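Local coordinates for protein succinate dehydrogenase subunit A (Mycolicibacterium smegmatis MC2 51, PDB 6LUM) that probably oxidises succinate to fumarate at its bound FAD, as the flavoprotein subunit of the mycobacterial succinate dehydrogenase complex, at residues Ala164-Leu169 and Phe228-Pro233; Leu369-Asn374 and Met553-Gly558; Thr170-Gly175 and Asn423-Pro428. All coordinates share one frame; numbering follows the deposited sequence.

Interaction 1: Ala164-Leu169 and Phe228-Pro233. With FAD (flavin-adenine dinucleotide), chain Y.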
loop_
_atom_site.group_PDB
_atom_site.type_symbol
_atom_site.label_atom_id
_atom_site.label_comp_id
_atom_site.label_asym_id
_atom_site.label_seq_id
_atom_site.Cartn_x
_atom_site.Cartn_y
_atom_site.Cartn_z
ATOM N N ALA D 164 -35.515 -12.337 -1.736
ATOM C CA ALA D 164 -36.215 -11.486 -0.785
ATOM C C ALA D 164 -37.713 -11.692 -0.887
ATOM O O ALA D 164 -38.323 -11.312 -1.884
ATOM C CB ALA D 164 -35.881 -10.018 -1.013
ATOM N N LEU D 165 -38.317 -12.266 0.148
ATOM C CA LEU D 165 -39.707 -12.688 0.096
ATOM C C LEU D 165 -40.671 -11.742 0.786
ATOM O O LEU D 165 -41.865 -11.791 0.489
ATOM C CB LEU D 165 -39.858 -14.076 0.719
ATOM C CG LEU D 165 -39.316 -15.222 -0.120
ATOM C CD1 LEU D 165 -39.461 -16.527 0.602
ATOM C CD2 LEU D 165 -40.043 -15.260 -1.431
ATOM N N ASP D 166 -40.208 -10.891 1.694
ATOM C CA ASP D 166 -41.154 -10.006 2.359
ATOM C C ASP D 166 -40.424 -8.797 2.910
ATOM O O ASP D 166 -39.202 -8.790 3.016
ATOM C CB ASP D 166 -41.893 -10.731 3.481
ATOM C CG ASP D 166 -43.301 -10.233 3.659
ATOM O OD1 ASP D 166 -43.954 -10.635 4.645
ATOM O OD2 ASP D 166 -43.761 -9.440 2.812
ATOM N N ILE D 167 -41.191 -7.768 3.255
ATOM C CA ILE D 167 -40.664 -6.646 4.015
ATOM C C ILE D 167 -41.484 -6.505 5.286
ATOM O O ILE D 167 -42.607 -7.002 5.392
ATOM C CB ILE D 167 -40.649 -5.317 3.234
ATOM C CG1 ILE D 167 -42.057 -4.804 3.008
ATOM C CG2 ILE D 167 -39.954 -5.481 1.919
ATOM C CD1 ILE D 167 -42.097 -3.626 2.105
ATOM N N ALA D 168 -40.903 -5.818 6.260
ATOM C CA ALA D 168 -41.501 -5.644 7.574
ATOM C C ALA D 168 -41.819 -4.172 7.768
ATOM O O ALA D 168 -40.915 -3.358 7.959
ATOM C CB ALA D 168 -40.560 -6.148 8.661
ATOM N N LEU D 169 -43.099 -3.834 7.711
ATOM C CA LEU D 169 -43.569 -2.481 7.968
ATOM C C LEU D 169 -44.037 -2.408 9.414
ATOM O O LEU D 169 -45.115 -2.909 9.746
ATOM C CB LEU D 169 -44.707 -2.101 7.026
ATOM C CG LEU D 169 -44.467 -1.881 5.541
ATOM C CD1 LEU D 169 -45.583 -1.037 4.998
ATOM C CD2 LEU D 169 -43.149 -1.213 5.302
ATOM N N PHE D 228 -47.298 -4.896 -3.224
ATOM C CA PHE D 228 -48.739 -4.980 -3.385
ATOM C C PHE D 228 -49.390 -5.792 -2.281
ATOM O O PHE D 228 -50.534 -5.520 -1.913
ATOM C CB PHE D 228 -49.058 -5.584 -4.743
ATOM C CG PHE D 228 -50.494 -5.538 -5.103
ATOM C CD1 PHE D 228 -51.126 -4.339 -5.308
ATOM C CD2 PHE D 228 -51.209 -6.697 -5.259
ATOM C CE1 PHE D 228 -52.443 -4.302 -5.648
ATOM C CE2 PHE D 228 -52.528 -6.661 -5.591
ATOM C CZ PHE D 228 -53.145 -5.466 -5.787
ATOM N N ARG D 229 -48.690 -6.787 -1.747
ATOM C CA ARG D 229 -49.239 -7.572 -0.652
ATOM C C ARG D 229 -49.181 -6.826 0.667
ATOM O O ARG D 229 -50.046 -7.032 1.522
ATOM C CB ARG D 229 -48.489 -8.893 -0.529
ATOM C CG ARG D 229 -48.935 -9.924 -1.523
ATOM C CD ARG D 229 -48.011 -11.115 -1.548
ATOM N NE ARG D 229 -48.686 -12.298 -2.069
ATOM C CZ ARG D 229 -48.076 -13.441 -2.354
ATOM N NH1 ARG D 229 -46.775 -13.560 -2.171
ATOM N NH2 ARG D 229 -48.769 -14.467 -2.818
ATOM N N LYS D 230 -48.183 -5.965 0.859
ATOM C CA LYS D 230 -48.110 -5.200 2.096
ATOM C C LYS D 230 -49.242 -4.198 2.245
ATOM O O LYS D 230 -49.383 -3.615 3.321
ATOM C CB LYS D 230 -46.784 -4.458 2.190
ATOM C CG LYS D 230 -45.595 -5.358 2.353
ATOM C CD LYS D 230 -45.794 -6.329 3.491
ATOM C CE LYS D 230 -45.758 -5.628 4.829
ATOM N NZ LYS D 230 -45.836 -6.598 5.947
ATOM N N GLY D 231 -50.044 -3.982 1.213
ATOM C CA GLY D 231 -51.115 -3.016 1.260
ATOM C C GLY D 231 -50.832 -1.725 0.528
ATOM O O GLY D 231 -51.743 -0.907 0.385
ATOM N N LEU D 232 -49.602 -1.515 0.077
ATOM C CA LEU D 232 -49.266 -0.343 -0.703
ATOM C C LEU D 232 -49.852 -0.472 -2.107
ATOM O O LEU D 232 -50.222 -1.566 -2.532
ATOM C CB LEU D 232 -47.752 -0.177 -0.752
ATOM C CG LEU D 232 -47.080 -0.274 0.613
ATOM C CD1 LEU D 232 -45.587 -0.437 0.490
ATOM C CD2 LEU D 232 -47.399 0.954 1.407
ATOM N N PRO D 233 -49.969 0.628 -2.844
ATOM C CA PRO D 233 -50.633 0.587 -4.146
ATOM C C PRO D 233 -49.684 0.252 -5.291
ATOM O O PRO D 233 -48.462 0.278 -5.154
ATOM C CB PRO D 233 -51.158 2.013 -4.289
ATOM C CG PRO D 233 -50.155 2.811 -3.616
ATOM C CD PRO D 233 -49.661 2.012 -2.456
HETATM P PA FAD Y . -33.355 -6.013 -14.103
HETATM O O1A FAD Y . -32.038 -5.733 -14.785
HETATM O O2A FAD Y . -34.578 -6.336 -14.928
HETATM O O5B FAD Y . -33.132 -7.207 -13.047
HETATM C C5B FAD Y . -33.676 -7.126 -11.731
HETATM C C4B FAD Y . -32.608 -7.514 -10.717
HETATM O O4B FAD Y . -33.164 -7.508 -9.400
HETATM C C3B FAD Y . -32.069 -8.910 -10.991
HETATM O O3B FAD Y . -30.687 -8.830 -11.365
HETATM C C2B FAD Y . -32.288 -9.707 -9.712
HETATM O O2B FAD Y . -31.068 -10.215 -9.157
HETATM C C1B FAD Y . -32.940 -8.750 -8.724
HETATM N N9A FAD Y . -34.232 -9.313 -8.258
HETATM C C8A FAD Y . -35.368 -9.381 -8.977
HETATM N N7A FAD Y . -36.369 -9.952 -8.259
HETATM C C5A FAD Y . -35.871 -10.261 -7.047
HETATM C C6A FAD Y . -36.389 -10.885 -5.807
HETATM N N6A FAD Y . -37.674 -11.304 -5.716
HETATM N N1A FAD Y . -35.535 -11.021 -4.768
HETATM C C2A FAD Y . -34.257 -10.610 -4.844
HETATM N N3A FAD Y . -33.720 -10.037 -5.936
HETATM C C4A FAD Y . -34.463 -9.838 -7.052
HETATM N N1 FAD Y . -34.191 -1.119 -22.616
HETATM C C2 FAD Y . -33.551 -0.174 -23.350
HETATM O O2 FAD Y . -33.547 1.005 -22.935
HETATM N N3 FAD Y . -32.920 -0.453 -24.504
HETATM C C4 FAD Y . -32.878 -1.690 -25.014
HETATM O O4 FAD Y . -32.283 -1.919 -26.091
HETATM C C4X FAD Y . -33.554 -2.783 -24.275
HETATM N N5 FAD Y . -33.558 -4.058 -24.722
HETATM C C5X FAD Y . -34.185 -5.033 -24.024
HETATM C C6 FAD Y . -34.176 -6.339 -24.503
HETATM C C7 FAD Y . -34.817 -7.347 -23.792
HETATM C C7M FAD Y . -34.806 -8.760 -24.315
HETATM C C8 FAD Y . -35.513 -7.033 -22.517
HETATM C C8M FAD Y . -36.206 -8.127 -21.749
HETATM C C9 FAD Y . -35.525 -5.730 -22.033
HETATM C C9A FAD Y . -34.884 -4.722 -22.743
HETATM N N10 FAD Y . -34.891 -3.398 -22.260
HETATM C C10 FAD Y . -34.230 -2.409 -23.011
HETATM C "C1'" FAD Y . -35.570 -3.061 -21.007
HETATM C "C2'" FAD Y . -34.544 -2.583 -19.985
HETATM O "O2'" FAD Y . -33.403 -3.447 -20.013
HETATM C "C3'" FAD Y . -35.136 -2.570 -18.581
HETATM O "O3'" FAD Y . -35.900 -1.371 -18.396
HETATM C "C4'" FAD Y . -34.039 -2.642 -17.525
HETATM O "O4'" FAD Y . -33.081 -3.636 -17.904
HETATM C "C5'" FAD Y . -34.617 -2.987 -16.157
HETATM O "O5'" FAD Y . -33.580 -3.489 -15.316
HETATM P P FAD Y . -33.633 -3.257 -13.723
HETATM O O1P FAD Y . -32.318 -2.653 -13.291
HETATM O O2P FAD Y . -34.929 -2.560 -13.390
HETATM O O3P FAD Y . -33.707 -4.761 -13.153
#
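K230 reaches from the turn after helix 223-229 to the strand 164-169, and the cross-segment contact is built mainly round its side chain. CB of K230 points toward the strand, and chi1 of -68° sets CG anti to the carbonyl carbon, where it rests 3.6 Å from CG1 of I167, with CD1 of the same isoleucine a little farther off. Bends at chi2 and chi3 then fold the chain. CD has two oxygens, the carbonyl O of I167 and D166 OD2, on the same strand-facing side, 3.8 Å from OD2, and the lysine and aspartate side chains cross at about a right angle. CE lies 4.0 Å from L169 CG; lysine and leucine run past each other in opposite directions. At the tip, NZ donates a weak hydrogen bond to the backbone O of I167 (3.3 Å). D166 OD1 remains 4.6 Å from NZ, too far for an ion pair, although its charge would be expected to favour the ammonium. Beyond the lysine, L169 CD1 meets L232 CD2 at 4.5 Å, a loose apolar touch. G231, with phi 104°, ends the helix in a Schellman motif and turns the chain so that L232 faces the strand again. At the far end of the strand segment, A164 N makes a weak hydrogen bond to N1A of the FAD adenine, 3.3 Å long and bent to 133° at the hydrogen. L165 and D166 both face I182 of strand 175-185, which makes a classic beta bulge. The turn that follows a Schellman-terminated helix thus packs, through K230 and L232, on an edge strand of a four-stranded mixed sheet within the FAD-binding domain, whose bulged strand also touches the adenine end of the cofactor.

Interaction 2: Leu369-Asn374 and Met553-Gly558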
loop_
_atom_site.group_PDB
_atom_site.type_symbol
_atom_site.label_atom_id
_atom_site.label_comp_id
_atom_site.label_asym_id
_atom_site.label_seq_id
_atom_site.Cartn_x
_atom_site.Cartn_y
_atom_site.Cartn_z
ATOM N N LEU D 369 -44.641 6.049 -2.665
ATOM C CA LEU D 369 -45.875 6.622 -2.160
ATOM C C LEU D 369 -46.731 5.553 -1.495
ATOM O O LEU D 369 -46.603 4.361 -1.764
ATOM C CB LEU D 369 -46.676 7.270 -3.283
ATOM C CG LEU D 369 -45.990 8.323 -4.131
ATOM C CD1 LEU D 369 -46.959 8.859 -5.144
ATOM C CD2 LEU D 369 -45.502 9.428 -3.264
ATOM N N ARG D 370 -47.619 5.998 -0.617
ATOM C CA ARG D 370 -48.684 5.155 -0.107
ATOM C C ARG D 370 -50.054 5.770 -0.311
ATOM O O ARG D 370 -51.056 5.124 0.006
ATOM C CB ARG D 370 -48.483 4.859 1.383
ATOM C CG ARG D 370 -48.959 5.960 2.290
ATOM C CD ARG D 370 -49.101 5.483 3.718
ATOM N NE ARG D 370 -49.605 6.548 4.574
ATOM C CZ ARG D 370 -48.833 7.350 5.295
ATOM N NH1 ARG D 370 -47.517 7.206 5.269
ATOM N NH2 ARG D 370 -49.380 8.293 6.044
ATOM N N ASP D 371 -50.122 6.990 -0.822
ATOM C CA ASP D 371 -51.355 7.652 -1.217
ATOM C C ASP D 371 -51.032 8.370 -2.517
ATOM O O ASP D 371 -50.028 8.078 -3.174
ATOM C CB ASP D 371 -51.848 8.607 -0.122
ATOM C CG ASP D 371 -52.507 7.885 1.032
ATOM O OD1 ASP D 371 -53.060 6.788 0.814
ATOM O OD2 ASP D 371 -52.465 8.414 2.164
ATOM N N ASN D 372 -51.877 9.308 -2.923
ATOM C CA ASN D 372 -51.463 10.179 -4.010
ATOM C C ASN D 372 -50.463 11.227 -3.545
ATOM O O ASN D 372 -49.828 11.872 -4.383
ATOM C CB ASN D 372 -52.671 10.869 -4.641
ATOM C CG ASN D 372 -53.787 9.905 -4.953
ATOM O OD1 ASN D 372 -53.550 8.727 -5.196
ATOM N ND2 ASN D 372 -55.015 10.402 -4.955
ATOM N N THR D 373 -50.315 11.411 -2.236
ATOM C CA THR D 373 -49.487 12.471 -1.669
ATOM C C THR D 373 -48.460 11.976 -0.663
ATOM O O THR D 373 -47.339 12.485 -0.645
ATOM C CB THR D 373 -50.372 13.521 -0.985
ATOM O OG1 THR D 373 -50.730 13.055 0.320
ATOM C CG2 THR D 373 -51.638 13.774 -1.782
ATOM N N ASN D 374 -48.812 11.008 0.178
ATOM C CA ASN D 374 -47.962 10.628 1.296
ATOM C C ASN D 374 -46.785 9.790 0.813
ATOM O O ASN D 374 -46.636 9.506 -0.372
ATOM C CB ASN D 374 -48.776 9.882 2.342
ATOM C CG ASN D 374 -49.853 10.742 2.952
ATOM O OD1 ASN D 374 -49.667 11.327 4.016
ATOM N ND2 ASN D 374 -50.992 10.827 2.278
ATOM N N MET D 553 -54.465 3.572 -9.753
ATOM C CA MET D 553 -53.771 3.016 -8.603
ATOM C C MET D 553 -54.636 1.929 -7.991
ATOM O O MET D 553 -55.845 2.107 -7.842
ATOM C CB MET D 553 -53.446 4.102 -7.584
ATOM C CG MET D 553 -52.593 5.199 -8.165
ATOM S SD MET D 553 -51.863 6.270 -6.933
ATOM C CE MET D 553 -50.674 5.165 -6.216
ATOM N N ALA D 554 -54.024 0.801 -7.662
ATOM C CA ALA D 554 -54.743 -0.362 -7.176
ATOM C C ALA D 554 -54.245 -0.723 -5.790
ATOM O O ALA D 554 -53.031 -0.766 -5.557
ATOM C CB ALA D 554 -54.571 -1.541 -8.126
ATOM N N TYR D 555 -55.184 -0.972 -4.878
ATOM C CA TYR D 555 -54.905 -1.396 -3.516
ATOM C C TYR D 555 -55.535 -2.756 -3.273
ATOM O O TYR D 555 -56.669 -3.007 -3.689
ATOM C CB TYR D 555 -55.459 -0.412 -2.486
ATOM C CG TYR D 555 -55.024 1.018 -2.643
ATOM C CD1 TYR D 555 -55.665 1.862 -3.527
ATOM C CD2 TYR D 555 -53.992 1.533 -1.882
ATOM C CE1 TYR D 555 -55.281 3.163 -3.666
ATOM C CE2 TYR D 555 -53.603 2.837 -2.014
ATOM C CZ TYR D 555 -54.249 3.648 -2.909
ATOM O OH TYR D 555 -53.865 4.957 -3.047
ATOM N N LYS D 556 -54.807 -3.623 -2.585
ATOM C CA LYS D 556 -55.305 -4.940 -2.223
ATOM C C LYS D 556 -56.011 -4.862 -0.880
ATOM O O LYS D 556 -55.546 -4.182 0.037
ATOM C CB LYS D 556 -54.158 -5.943 -2.154
ATOM C CG LYS D 556 -54.584 -7.384 -2.045
ATOM C CD LYS D 556 -53.408 -8.243 -1.650
ATOM C CE LYS D 556 -53.752 -9.707 -1.719
ATOM N NZ LYS D 556 -54.008 -10.129 -3.114
ATOM N N GLN D 557 -57.136 -5.563 -0.761
ATOM C CA GLN D 557 -57.949 -5.441 0.443
ATOM C C GLN D 557 -57.610 -6.506 1.480
ATOM O O GLN D 557 -57.188 -6.184 2.594
ATOM C CB GLN D 557 -59.433 -5.498 0.076
ATOM C CG GLN D 557 -59.844 -4.469 -0.960
ATOM C CD GLN D 557 -59.876 -3.055 -0.422
ATOM O OE1 GLN D 557 -58.849 -2.492 -0.047
ATOM N NE2 GLN D 557 -61.061 -2.469 -0.389
ATOM N N GLY D 558 -57.776 -7.772 1.128
ATOM C CA GLY D 558 -57.546 -8.863 2.056
ATOM C C GLY D 558 -56.081 -9.189 2.247
ATOM O O GLY D 558 -55.203 -8.326 2.134
#
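Torsions bring N372 and M553 together: chi1 of -48° in N372 and -59° in M553 set each CG anti to its own carbonyl carbon, and an extended chi2 of -166° carries the methionine SD out toward the asparagine. The two side chains cross at a slant, and N372 OD1 comes to 3.4 Å from M553 SD; as modelled, the carboxamide oxygen faces the sulfur. A bend at chi3 then places CE 4.3 Å from the backbone O of D371. Two residues on, and on the same side of strand 550-556, Y555 also points toward the loop. Its ring presents an edge to the backbone: R370 O lies in the ring plane, 4.0 Å from CE2, while OH is 4.1 Å from D371 CA. OH and D371 OD1 are 4.3 Å apart, beyond hydrogen-bonding range. Within the loop, N374 CB sits over the centre of one face of the R370 guanidinium, 3.9 Å above its plane. Outside the pair, Y555 makes a cation-pi contact with R566 of strand 565-571, and P233 packs on both M553 and Y555. As modelled, then, oxygens of the 369-374 loop face a thioether and an aromatic edge, with no hydrogen bond or salt bridge between the segments, which points to loose, non-directional packing where FAD-binding and C-terminal regions meet.

Interaction 3: Thr170-Gly175 and Asn423-Pro428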
loop_
_atom_site.group_PDB
_atom_site.type_symbol
_atom_site.label_atom_id
_atom_site.label_comp_id
_atom_site.label_asym_id
_atom_site.label_seq_id
_atom_site.Cartn_x
_atom_site.Cartn_y
_atom_site.Cartn_z
ATOM N N THR D 170 -43.236 -1.788 10.272
ATOM C CA THR D 170 -43.663 -1.532 11.638
ATOM C C THR D 170 -44.506 -0.270 11.664
ATOM O O THR D 170 -44.113 0.758 11.107
ATOM C CB THR D 170 -42.463 -1.382 12.568
ATOM O OG1 THR D 170 -41.885 -0.086 12.392
ATOM C CG2 THR D 170 -41.425 -2.431 12.258
ATOM N N GLU D 171 -45.669 -0.346 12.305
ATOM C CA GLU D 171 -46.607 0.772 12.318
ATOM C C GLU D 171 -46.248 1.703 13.467
ATOM O O GLU D 171 -46.534 1.417 14.630
ATOM C CB GLU D 171 -48.045 0.281 12.428
ATOM C CG GLU D 171 -49.043 1.379 12.783
ATOM C CD GLU D 171 -49.354 2.314 11.624
ATOM O OE1 GLU D 171 -50.205 3.211 11.800
ATOM O OE2 GLU D 171 -48.760 2.158 10.538
ATOM N N THR D 172 -45.606 2.812 13.136
ATOM C CA THR D 172 -45.451 3.906 14.070
ATOM C C THR D 172 -46.778 4.642 14.201
ATOM O O THR D 172 -47.666 4.486 13.362
ATOM C CB THR D 172 -44.361 4.857 13.587
ATOM O OG1 THR D 172 -44.587 5.182 12.213
ATOM C CG2 THR D 172 -42.998 4.216 13.733
ATOM N N PRO D 173 -46.955 5.438 15.260
ATOM C CA PRO D 173 -48.194 6.222 15.375
ATOM C C PRO D 173 -48.403 7.201 14.236
ATOM O O PRO D 173 -49.552 7.556 13.952
ATOM C CB PRO D 173 -48.027 6.951 16.715
ATOM C CG PRO D 173 -46.560 6.903 17.000
ATOM C CD PRO D 173 -46.108 5.591 16.453
ATOM N N ALA D 174 -47.337 7.640 13.570
ATOM C CA ALA D 174 -47.437 8.575 12.458
ATOM C C ALA D 174 -47.504 7.883 11.103
ATOM O O ALA D 174 -47.232 8.521 10.081
ATOM C CB ALA D 174 -46.255 9.546 12.482
ATOM N N GLY D 175 -47.859 6.604 11.067
ATOM C CA GLY D 175 -47.906 5.859 9.834
ATOM C C GLY D 175 -46.972 4.670 9.874
ATOM O O GLY D 175 -46.366 4.369 10.906
ATOM N N ASN D 423 -32.239 6.914 12.595
ATOM C CA ASN D 423 -31.747 5.827 13.429
ATOM C C ASN D 423 -32.647 4.611 13.277
ATOM O O ASN D 423 -33.766 4.699 12.770
ATOM C CB ASN D 423 -31.681 6.236 14.903
ATOM C CG ASN D 423 -30.387 6.928 15.259
ATOM O OD1 ASN D 423 -30.389 8.048 15.763
ATOM N ND2 ASN D 423 -29.269 6.260 15.001
ATOM N N PHE D 424 -32.143 3.464 13.728
ATOM C CA PHE D 424 -32.930 2.239 13.702
ATOM C C PHE D 424 -34.224 2.441 14.473
ATOM O O PHE D 424 -34.243 3.086 15.522
ATOM C CB PHE D 424 -32.135 1.086 14.302
ATOM C CG PHE D 424 -31.163 0.462 13.350
ATOM C CD1 PHE D 424 -29.934 1.036 13.119
ATOM C CD2 PHE D 424 -31.479 -0.702 12.688
ATOM C CE1 PHE D 424 -29.045 0.462 12.247
ATOM C CE2 PHE D 424 -30.591 -1.269 11.820
ATOM C CZ PHE D 424 -29.376 -0.687 11.600
ATOM N N VAL D 425 -35.318 1.892 13.953
ATOM C CA VAL D 425 -36.620 2.228 14.511
ATOM C C VAL D 425 -37.048 1.202 15.549
ATOM O O VAL D 425 -37.089 1.508 16.743
ATOM C CB VAL D 425 -37.670 2.357 13.394
ATOM C CG1 VAL D 425 -39.060 2.384 13.978
ATOM C CG2 VAL D 425 -37.418 3.614 12.590
ATOM N N ASP D 426 -37.319 -0.022 15.116
ATOM C CA ASP D 426 -37.888 -1.075 15.960
ATOM C C ASP D 426 -37.812 -2.385 15.193
ATOM O O ASP D 426 -37.116 -2.492 14.177
ATOM C CB ASP D 426 -39.331 -0.777 16.375
ATOM C CG ASP D 426 -39.430 0.133 17.586
ATOM O OD1 ASP D 426 -38.565 0.034 18.481
ATOM O OD2 ASP D 426 -40.370 0.955 17.636
ATOM N N MET D 427 -38.517 -3.388 15.699
ATOM C CA MET D 427 -38.724 -4.655 15.014
ATOM C C MET D 427 -39.980 -5.317 15.571
ATOM O O MET D 427 -40.170 -5.351 16.793
ATOM C CB MET D 427 -37.486 -5.549 15.156
ATOM C CG MET D 427 -37.062 -5.915 16.579
ATOM S SD MET D 427 -37.869 -7.387 17.237
ATOM C CE MET D 427 -37.084 -8.656 16.249
ATOM N N PRO D 428 -40.879 -5.818 14.720
ATOM C CA PRO D 428 -42.090 -6.467 15.238
ATOM C C PRO D 428 -41.763 -7.764 15.953
ATOM O O PRO D 428 -40.600 -8.173 16.000
ATOM C CB PRO D 428 -42.930 -6.719 13.979
ATOM C CG PRO D 428 -42.323 -5.875 12.921
ATOM C CD PRO D 428 -40.871 -5.783 13.253
#
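T170 faces the 423-428 loop with both branches of its side chain, and each finds a different partner. With chi1 at 77°, OG1 lies between the backbone N and the carbonyl carbon, while CG2 stands anti to the carbonyl carbon. CG2 is the closer in: it touches the P428 ring at its CD, 3.5 Å away, and its CG, 3.6 Å away, so the methyl approaches from one face of the pyrrolidine, at its CD-CG edge, and the two side chains cross at about a right angle. OG1 is 4.1 Å from CG1 of V425, the threonine and valine passing each other in opposite directions. Chi1 of 167° in V425 holds CG1 anti to the backbone N, and from there this methyl also approaches CG2 of T172, at 4.4 Å. V425 CG1 therefore comes near the side chains of two threonines on either side of E171 in sequence, T170 pointing at the loop and T172 more obliquely, while E171 takes no part. The backbone bond from G175 N to T172 O, 3.1 Å, closes a type I beta turn. G175 has phi 120°, a backbone angle that calls for glycine. Away from the loop, T170 also rests on V177 and T179 of the partner strand 175-185. The contact is sparse apolar packing at the surface, in which the linker between helices 399-421 and 433-443 lies against the end of a beta hairpin, strands 162-172 and 175-185 joined by a type I turn, at the outer edge of the mixed sheet.

Strand 162-172 ties interactions 1 and 3 together: 164-169 serves the first and 170-175, directly following, the other, with centres 15 Å apart and no further touch between them. Interactions 1 and 2 are the closer pair, 12 Å between centres, and they meet physically: P233 CB lies 3.4 Å from Y555 CE2, and strand 234-235, just after 228-233, pairs with strand 550-556. Interaction 1 closes along the chain before interaction 2 opens, whereas interaction 3 crosses both. Interactions 2 and 3, 19 Å apart, do not touch. Together they join the FAD-binding domain's mixed sheet, the inter-helix linker and the C-terminal region on one side of the chain's centre.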